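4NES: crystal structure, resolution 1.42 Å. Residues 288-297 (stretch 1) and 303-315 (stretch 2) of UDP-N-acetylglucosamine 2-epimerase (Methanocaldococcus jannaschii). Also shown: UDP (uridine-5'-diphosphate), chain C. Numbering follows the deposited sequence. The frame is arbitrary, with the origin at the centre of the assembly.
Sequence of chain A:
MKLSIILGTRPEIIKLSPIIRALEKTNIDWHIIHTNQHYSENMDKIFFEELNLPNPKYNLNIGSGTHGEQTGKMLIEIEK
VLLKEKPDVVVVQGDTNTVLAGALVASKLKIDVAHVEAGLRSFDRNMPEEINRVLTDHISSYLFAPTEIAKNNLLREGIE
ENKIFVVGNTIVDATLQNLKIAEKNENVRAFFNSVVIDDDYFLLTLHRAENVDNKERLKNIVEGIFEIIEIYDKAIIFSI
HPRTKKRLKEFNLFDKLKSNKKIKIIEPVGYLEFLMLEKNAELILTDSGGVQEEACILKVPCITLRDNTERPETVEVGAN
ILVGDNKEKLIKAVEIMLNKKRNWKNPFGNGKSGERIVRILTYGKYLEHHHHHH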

ATOM      1  N   SER A 288      16.984  12.478 -11.746  1.00  7.86           N
ATOM      2  CA  SER A 288      17.258  11.513 -10.688  1.00  7.65           C
ATOM      3  C   SER A 288      17.064  12.104  -9.296  1.00 11.22           C
ATOM      4  O   SER A 288      17.406  13.266  -9.067  1.00 13.07           O
ATOM      5  N   GLY A 289      16.556  11.305  -8.357  1.00  9.48           N
ATOM      6  CA  GLY A 289      16.445  11.763  -6.979  1.00  9.35           C
ATOM      7  C   GLY A 289      17.797  11.876  -6.305  1.00 10.49           C
ATOM      8  O   GLY A 289      18.137  12.907  -5.714  1.00 12.10           O
ATOM      9  N   GLY A 290      18.578  10.807  -6.375  1.00  8.93           N
ATOM     10  CA  GLY A 290      19.888  10.798  -5.754  1.00  8.46           C
ATOM     11  C   GLY A 290      20.839  11.835  -6.326  1.00 10.60           C
ATOM     12  O   GLY A 290      21.621  12.422  -5.579  1.00 10.42           O
ATOM     13  N   VAL A 291      20.779  12.073  -7.634  1.00  7.40           N
ATOM     14  CA  VAL A 291      21.696  13.038  -8.239  1.00  8.05           C
ATOM     15  C   VAL A 291      21.379  14.461  -7.761  1.00 10.85           C
ATOM     16  O   VAL A 291      22.292  15.254  -7.557  1.00  9.41           O
ATOM     17  N   GLN A 292      20.105  14.781  -7.549  1.00  9.29           N
ATOM     18  CA  GLN A 292      19.748  16.089  -6.988  1.00  8.93           C
ATOM     19  C   GLN A 292      20.427  16.289  -5.637  1.00  8.85           C
ATOM     20  O   GLN A 292      20.946  17.369  -5.340  1.00 10.38           O
ATOM     21  N   GLU A 293      20.417  15.249  -4.813  1.00  7.79           N
ATOM     22  CA  GLU A 293      21.055  15.310  -3.505  1.00  8.48           C
ATOM     23  C   GLU A 293      22.569  15.440  -3.608  1.00  8.43           C
ATOM     24  O   GLU A 293      23.167  16.283  -2.942  1.00  8.41           O
ATOM     25  N   GLU A 294      23.185  14.611  -4.444  1.00  8.58           N
ATOM     26  CA  GLU A 294      24.630  14.661  -4.623  1.00  7.89           C
ATOM     27  C   GLU A 294      25.113  15.988  -5.187  1.00  9.55           C
ATOM     28  O   GLU A 294      26.138  16.503  -4.753  1.00  9.52           O
ATOM     29  N   ALA A 295      24.376  16.543  -6.147  1.00  8.48           N
ATOM     30  CA  ALA A 295      24.726  17.846  -6.708  1.00  7.51           C
ATOM     31  C   ALA A 295      24.762  18.877  -5.583  1.00 10.10           C
ATOM     32  O   ALA A 295      25.692  19.681  -5.483  1.00 10.72           O
ATOM     33  N   CYS A 296      23.770  18.820  -4.701  1.00  9.04           N
ATOM     34  CA  CYS A 296      23.695  19.766  -3.604  1.00 10.51           C
ATOM     35  C   CYS A 296      24.886  19.589  -2.653  1.00 10.56           C
ATOM     36  O   CYS A 296      25.551  20.560  -2.257  1.00 10.29           O
ATOM     37  N   ILE A 297      25.170  18.340  -2.310  1.00  9.09           N
ATOM     38  CA  ILE A 297      26.255  18.014  -1.396  1.00  9.78           C
ATOM     39  C   ILE A 297      27.614  18.434  -1.953  1.00 13.25           C
ATOM     40  O   ILE A 297      28.460  18.976  -1.223  1.00 13.50           O
ATOM     41  N   ILE A 303      20.021  21.440 -12.277  1.00  9.63           N
ATOM     42  CA  ILE A 303      18.774  21.778 -12.949  1.00  9.92           C
ATOM     43  C   ILE A 303      17.977  20.495 -13.085  1.00 11.29           C
ATOM     44  O   ILE A 303      18.452  19.516 -13.675  1.00 10.92           O
ATOM     45  N   THR A 304      16.775  20.495 -12.518  1.00 10.75           N
ATOM     46  CA  THR A 304      15.965  19.283 -12.457  1.00 10.42           C
ATOM     47  C   THR A 304      14.881  19.311 -13.528  1.00 10.94           C
ATOM     48  O   THR A 304      14.051  20.230 -13.578  1.00 10.90           O
ATOM     49  N   LEU A 305      14.909  18.307 -14.398  1.00  9.53           N
ATOM     50  CA  LEU A 305      14.005  18.228 -15.544  1.00 12.10           C
ATOM     51  C   LEU A 305      12.684  17.569 -15.135  1.00 14.30           C
ATOM     52  O   LEU A 305      12.271  16.552 -15.703  1.00 14.42           O
ATOM     53  N   ARG A 306      12.033  18.160 -14.130  1.00 11.43           N
ATOM     54  CA  ARG A 306      10.767  17.669 -13.585  1.00 12.36           C
ATOM     55  C   ARG A 306       9.916  18.866 -13.196  1.00 12.01           C
ATOM     56  O   ARG A 306      10.433  19.976 -13.048  1.00 13.60           O
ATOM     57  N   ASP A 307       8.612  18.641 -13.032  1.00 12.83           N
ATOM     58  CA  ASP A 307       7.692  19.711 -12.653  1.00 13.77           C
ATOM     59  C   ASP A 307       7.650  19.893 -11.146  1.00 15.33           C
ATOM     60  O   ASP A 307       7.138  20.894 -10.637  1.00 17.29           O
ATOM     61  N   ASN A 308       8.191  18.916 -10.432  1.00 14.65           N
ATOM     62  CA  ASN A 308       8.238  18.959  -8.980  1.00 12.83           C
ATOM     63  C   ASN A 308       9.355  18.059  -8.503  1.00 14.54           C
ATOM     64  O   ASN A 308       9.939  17.315  -9.289  1.00 15.29           O
ATOM     65  N   THR A 309       9.665  18.143  -7.218  1.00 11.49           N
ATOM     66  CA  THR A 309      10.683  17.281  -6.648  1.00 11.27           C
ATOM     67  C   THR A 309      10.272  16.873  -5.242  1.00 13.40           C
ATOM     68  O   THR A 309       9.507  17.575  -4.580  1.00 14.40           O
ATOM     69  N   GLU A 310      10.766  15.729  -4.791  1.00 12.43           N
ATOM     70  CA  GLU A 310      10.499  15.294  -3.429  1.00 15.01           C
ATOM     71  C   GLU A 310      11.667  15.640  -2.521  1.00 15.25           C
ATOM     72  O   GLU A 310      11.671  15.282  -1.348  1.00 17.01           O
ATOM     73  N   ARG A 311      12.649  16.357  -3.059  1.00 15.63           N
ATOM     74  CA  ARG A 311      13.661  16.972  -2.198  1.00 15.66           C
ATOM     75  C   ARG A 311      13.680  18.481  -2.420  1.00 13.41           C
ATOM     76  O   ARG A 311      14.634  19.039  -2.976  1.00 16.42           O
ATOM     77  N   PRO A 312      12.612  19.161  -1.966  1.00 12.83           N
ATOM     78  CA  PRO A 312      12.446  20.593  -2.192  1.00 13.04           C
ATOM     79  C   PRO A 312      13.487  21.411  -1.456  1.00 14.95           C
ATOM     80  O   PRO A 312      13.650  22.572  -1.800  1.00 14.41           O
ATOM     81  N   GLU A 313      14.163  20.814  -0.474  1.00 15.54           N
ATOM     82  CA  GLU A 313      15.188  21.527   0.276  1.00 13.67           C
ATOM     83  C   GLU A 313      16.318  21.986  -0.658  1.00 14.99           C
ATOM     84  O   GLU A 313      16.921  23.031  -0.443  1.00 15.59           O
ATOM     85  N   THR A 314      16.576  21.227  -1.717  1.00 13.65           N
ATOM     86  CA  THR A 314      17.607  21.618  -2.681  1.00 14.59           C
ATOM     87  C   THR A 314      17.228  22.888  -3.437  1.00 15.55           C
ATOM     88  O   THR A 314      18.086  23.703  -3.772  1.00 15.46           O
ATOM     89  N   VAL A 315      15.940  23.057  -3.720  1.00 12.19           N
ATOM     90  CA  VAL A 315      15.467  24.275  -4.349  1.00 12.63           C
ATOM     91  C   VAL A 315      15.446  25.393  -3.313  1.00 17.07           C
ATOM     92  O   VAL A 315      15.863  26.516  -3.601  1.00 19.84           O
TER

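The contact is small, 426 Å² summed over both sides, and largely polar. From the helix of stretch 1, Gln292 contributes most, its CA-to-CB bond directed toward stretch 2. Chi1 of -73° (m) and chi2 of 176° (t) extend the chain, and chi3 of 71° sets the amide so that both ends find partners: OE1 accepts from Thr309 OG1 at 2.7 Å, while NE2 turns back to donate to Ser288 O at 3.1 Å (155°). Gln292 NE2 also lies 3.5 Å from Arg306 NH1, but two donors cannot bond to each other. Lower on the same side chain, Gln292 CG rests 3.4 Å from Thr304 OG1.

Thr309 is t (179°), and its hydroxyl serves twice, donating to Gln292 and accepting from Arg311 N (N to OG1, 3.1 Å).

Arg311 folds through chi1 42° (p), chi2 -83° (m) and chi3 -69° (m). Its NH2 and NE reach Glu293 OE2 at 2.7 and 2.9 Å, a salt bridge at the guanidinium edge. Glu293 starts sideways, yet its m, t conformation (-69°, 157°) carries the carboxylate nearer. Gly289 CA covers one guanidinium face, 3.3 Å from Arg311 NH1; an ideal CB there would stand 2.4 Å from that nitrogen, a clash. Arg311 NH1 further bonds Glu310 OE2 (2.9 Å), which also takes Arg306 NH1 (2.7 Å), so one carboxylate oxygen bridges two arginines.

Thr314, p at 62°, directs OG1 to Arg311 O (2.8 Å) and leaves its CG2 4.0 Å from Cys296 CB, an apolar contact.

UDP binds stretch 1 instead. Ser288 (t) caps the helix, its OG accepting from Val291 N at 3.1 Å and donating to UDP O2A at 2.6 Å. Gly289 N and Gly290 N hold UDP O2B and O1B at 2.9 and 2.8 Å, and Glu294 OE1 and OE2 accept from ribose O2' and O3', each at 2.7 Å.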

ATOM      1  CB  SER A 288      18.714  11.066 -10.811  1.00  7.49           C
ATOM      2  OG  SER A 288      19.122  10.380  -9.642  1.00  8.48           O
ATOM      3  CB  VAL A 291      21.718  12.929  -9.767  1.00  8.59           C
ATOM      4  CG1 VAL A 291      22.574  14.019 -10.386  1.00 10.61           C
ATOM      5  CG2 VAL A 291      22.234  11.558 -10.184  1.00 11.35           C
ATOM      6  CB  GLN A 292      18.234  16.210  -6.791  1.00  8.59           C
ATOM      7  CG  GLN A 292      17.432  16.368  -8.065  1.00  9.48           C
ATOM      8  CD  GLN A 292      15.956  16.374  -7.757  1.00 11.58           C
ATOM      9  OE1 GLN A 292      15.437  17.331  -7.190  1.00 11.98           O
ATOM     10  NE2 GLN A 292      15.270  15.291  -8.113  1.00 12.87           N
ATOM     11  CB  GLU A 293      20.671  14.077  -2.683  1.00  9.29           C
ATOM     12  CG  GLU A 293      19.201  14.101  -2.280  1.00 11.75           C
ATOM     13  CD  GLU A 293      18.631  12.733  -1.959  1.00 12.91           C
ATOM     14  OE1 GLU A 293      19.290  11.716  -2.252  1.00 11.56           O
ATOM     15  OE2 GLU A 293      17.501  12.685  -1.426  1.00 14.24           O
ATOM     16  CB  GLU A 294      25.100  13.485  -5.477  1.00  9.81           C
ATOM     17  CG  GLU A 294      24.908  12.180  -4.725  1.00 10.66           C
ATOM     18  CD  GLU A 294      25.007  10.953  -5.586  1.00  9.92           C
ATOM     19  OE1 GLU A 294      24.908  11.059  -6.831  1.00 13.30           O
ATOM     20  OE2 GLU A 294      25.160   9.860  -5.010  1.00 10.95           O
ATOM     21  CB  ALA A 295      23.725  18.246  -7.784  1.00  7.49           C
ATOM     22  CB  CYS A 296      22.368  19.583  -2.872  1.00  9.83           C
ATOM     23  SG  CYS A 296      22.088  20.723  -1.507  1.00 13.52           S
ATOM     24  CB  ILE A 297      26.235  16.502  -1.102  1.00  8.65           C
ATOM     25  CG1 ILE A 297      24.971  16.140  -0.307  1.00 11.15           C
ATOM     26  CG2 ILE A 297      27.509  16.068  -0.364  1.00 12.09           C
ATOM     27  CD1 ILE A 297      24.596  14.659  -0.372  1.00 14.38           C
ATOM     28  CB  ILE A 303      19.025  22.409 -14.325  1.00  9.84           C
ATOM     29  CG1 ILE A 303      19.661  23.784 -14.159  1.00 10.85           C
ATOM     30  CG2 ILE A 303      17.714  22.513 -15.110  1.00 13.14           C
ATOM     31  CD1 ILE A 303      20.229  24.343 -15.444  1.00 12.05           C
ATOM     32  CB  THR A 304      15.366  19.063 -11.054  1.00  9.41           C
ATOM     33  OG1 THR A 304      16.433  18.908 -10.113  1.00 11.54           O
ATOM     34  CG2 THR A 304      14.529  17.798 -11.026  1.00 12.34           C
ATOM     35  CB  LEU A 305      14.698  17.455 -16.675  1.00 11.79           C
ATOM     36  CG  LEU A 305      16.062  18.021 -17.106  1.00 16.79           C
ATOM     37  CD1 LEU A 305      16.890  16.963 -17.827  1.00 17.56           C
ATOM     38  CD2 LEU A 305      15.894  19.246 -17.987  1.00 19.19           C
ATOM     39  CB  ARG A 306      11.007  16.792 -12.346  1.00 12.15           C
ATOM     40  CG  ARG A 306      11.773  15.505 -12.609  1.00 11.16           C
ATOM     41  CD  ARG A 306      12.121  14.771 -11.306  1.00 13.09           C
ATOM     42  NE  ARG A 306      10.936  14.557 -10.483  1.00 15.08           N
ATOM     43  CZ  ARG A 306      10.953  14.176  -9.208  1.00 16.00           C
ATOM     44  NH1 ARG A 306      12.104  13.926  -8.602  1.00 16.37           N
ATOM     45  NH2 ARG A 306       9.817  14.037  -8.540  1.00 17.28           N
ATOM     46  CB  ASP A 307       6.280  19.407 -13.164  1.00 14.17           C
ATOM     47  CG  ASP A 307       6.193  19.403 -14.670  1.00 26.58           C
ATOM     48  OD1 ASP A 307       6.872  20.238 -15.301  1.00 29.47           O
ATOM     49  OD2 ASP A 307       5.442  18.569 -15.220  1.00 36.23           O
ATOM     50  CB  ASN A 308       6.911  18.509  -8.377  1.00 18.52           C
ATOM     51  CG  ASN A 308       6.420  17.228  -8.980  1.00 27.41           C
ATOM     52  OD1 ASN A 308       7.089  16.199  -8.896  1.00 28.31           O
ATOM     53  ND2 ASN A 308       5.249  17.274  -9.610  1.00 33.11           N
ATOM     54  CB  THR A 309      12.078  17.964  -6.624  1.00 13.40           C
ATOM     55  OG1 THR A 309      13.025  17.074  -6.023  1.00 12.76           O
ATOM     56  CG2 THR A 309      12.042  19.262  -5.808  1.00 13.42           C
ATOM     57  CB  GLU A 310      10.126  13.802  -3.343  1.00 13.41           C
ATOM     58  CG  GLU A 310      11.122  12.829  -3.937  1.00 13.57           C
ATOM     59  CD  GLU A 310      11.186  12.940  -5.438  1.00 15.51           C
ATOM     60  OE1 GLU A 310      10.168  12.655  -6.106  1.00 16.34           O
ATOM     61  OE2 GLU A 310      12.250  13.342  -5.938  1.00 17.45           O
ATOM     62  CB  ARG A 311      15.058  16.300  -2.284  1.00 18.88           C
ATOM     63  CG  ARG A 311      15.556  15.911  -3.668  1.00 20.28           C
ATOM     64  CD  ARG A 311      15.010  14.560  -4.122  1.00 15.04           C
ATOM     65  NE  ARG A 311      15.538  13.419  -3.368  1.00 12.30           N
ATOM     66  CZ  ARG A 311      15.164  12.160  -3.571  1.00 10.64           C
ATOM     67  NH1 ARG A 311      14.236  11.876  -4.471  1.00 12.84           N
ATOM     68  NH2 ARG A 311      15.700  11.184  -2.851  1.00 12.27           N
ATOM     69  CB  PRO A 312      11.050  20.877  -1.617  1.00 16.24           C
ATOM     70  CG  PRO A 312      10.853  19.800  -0.601  1.00 15.57           C
ATOM     71  CD  PRO A 312      11.463  18.602  -1.227  1.00 13.36           C
ATOM     72  CB  GLU A 313      15.719  20.665   1.433  1.00 15.31           C
ATOM     73  CG  GLU A 313      14.635  19.791   2.112  1.00 23.12           C
ATOM     74  CD  GLU A 313      14.342  18.531   1.331  1.00 11.74           C
ATOM     75  OE1 GLU A 313      14.984  18.369   0.285  1.00 36.29           O
ATOM     76  OE2 GLU A 313      13.489  17.674   1.755  1.00  8.04           O
ATOM     77  CB  THR A 314      17.890  20.506  -3.691  1.00 14.78           C
ATOM     78  OG1 THR A 314      16.703  20.238  -4.452  1.00 12.84           O
ATOM     79  CG2 THR A 314      18.340  19.243  -2.972  1.00 15.28           C
ATOM     80  CB  VAL A 315      14.062  24.089  -4.963  1.00 14.35           C
ATOM     81  CG1 VAL A 315      13.547  25.397  -5.539  1.00 13.57           C
ATOM     82  CG2 VAL A 315      14.093  23.015  -6.052  1.00 13.09           C
TER
HETATM   83  N1  UDP C 401      24.857   6.777 -10.352  1.00  8.56           N
HETATM   84  C2  UDP C 401      25.952   6.030 -10.627  1.00  9.18           C
HETATM   85  N3  UDP C 401      26.355   5.878 -11.907  1.00  8.77           N
HETATM   86  C4  UDP C 401      25.701   6.445 -12.945  1.00  9.76           C
HETATM   87  C5  UDP C 401      24.562   7.223 -12.699  1.00  9.33           C
HETATM   88  C6  UDP C 401      24.157   7.362 -11.367  1.00  8.40           C
HETATM   89  O2  UDP C 401      26.585   5.490  -9.716  1.00  9.59           O
HETATM   90  O4  UDP C 401      26.155   6.249 -14.246  1.00 11.05           O
HETATM   91  C1' UDP C 401      24.340   6.942  -8.982  1.00  8.82           C
HETATM   92  C2' UDP C 401      24.246   8.271  -8.443  1.00  7.98           C
HETATM   93  O2' UDP C 401      25.507   8.714  -7.992  1.00 10.09           O
HETATM   94  C3' UDP C 401      23.229   8.136  -7.392  1.00  8.45           C
HETATM   95  C4' UDP C 401      22.380   7.050  -7.860  1.00  8.06           C
HETATM   96  O4' UDP C 401      22.980   6.513  -9.012  1.00  8.79           O
HETATM   97  O3' UDP C 401      23.748   7.809  -6.133  1.00  9.73           O
HETATM   98  C5' UDP C 401      21.008   7.485  -8.252  1.00 10.60           C
HETATM   99  O5' UDP C 401      20.263   6.434  -8.816  1.00  9.80           O
HETATM  100  PA  UDP C 401      19.168   6.669  -9.937  1.00  9.19           P
HETATM  101  O1A UDP C 401      19.228   5.500 -10.897  1.00 12.00           O
HETATM  102  O2A UDP C 401      19.429   7.995 -10.619  1.00  9.84           O
HETATM  103  O3A UDP C 401      17.747   6.621  -9.255  1.00  9.47           O
HETATM  104  PB  UDP C 401      16.929   7.602  -8.345  1.00  7.66           P
HETATM  105  O1B UDP C 401      17.852   8.271  -7.338  1.00 10.49           O
HETATM  106  O2B UDP C 401      16.222   8.602  -9.224  1.00  8.28           O
HETATM  107  O3B UDP C 401      15.943   6.677  -7.688  1.00  8.93           O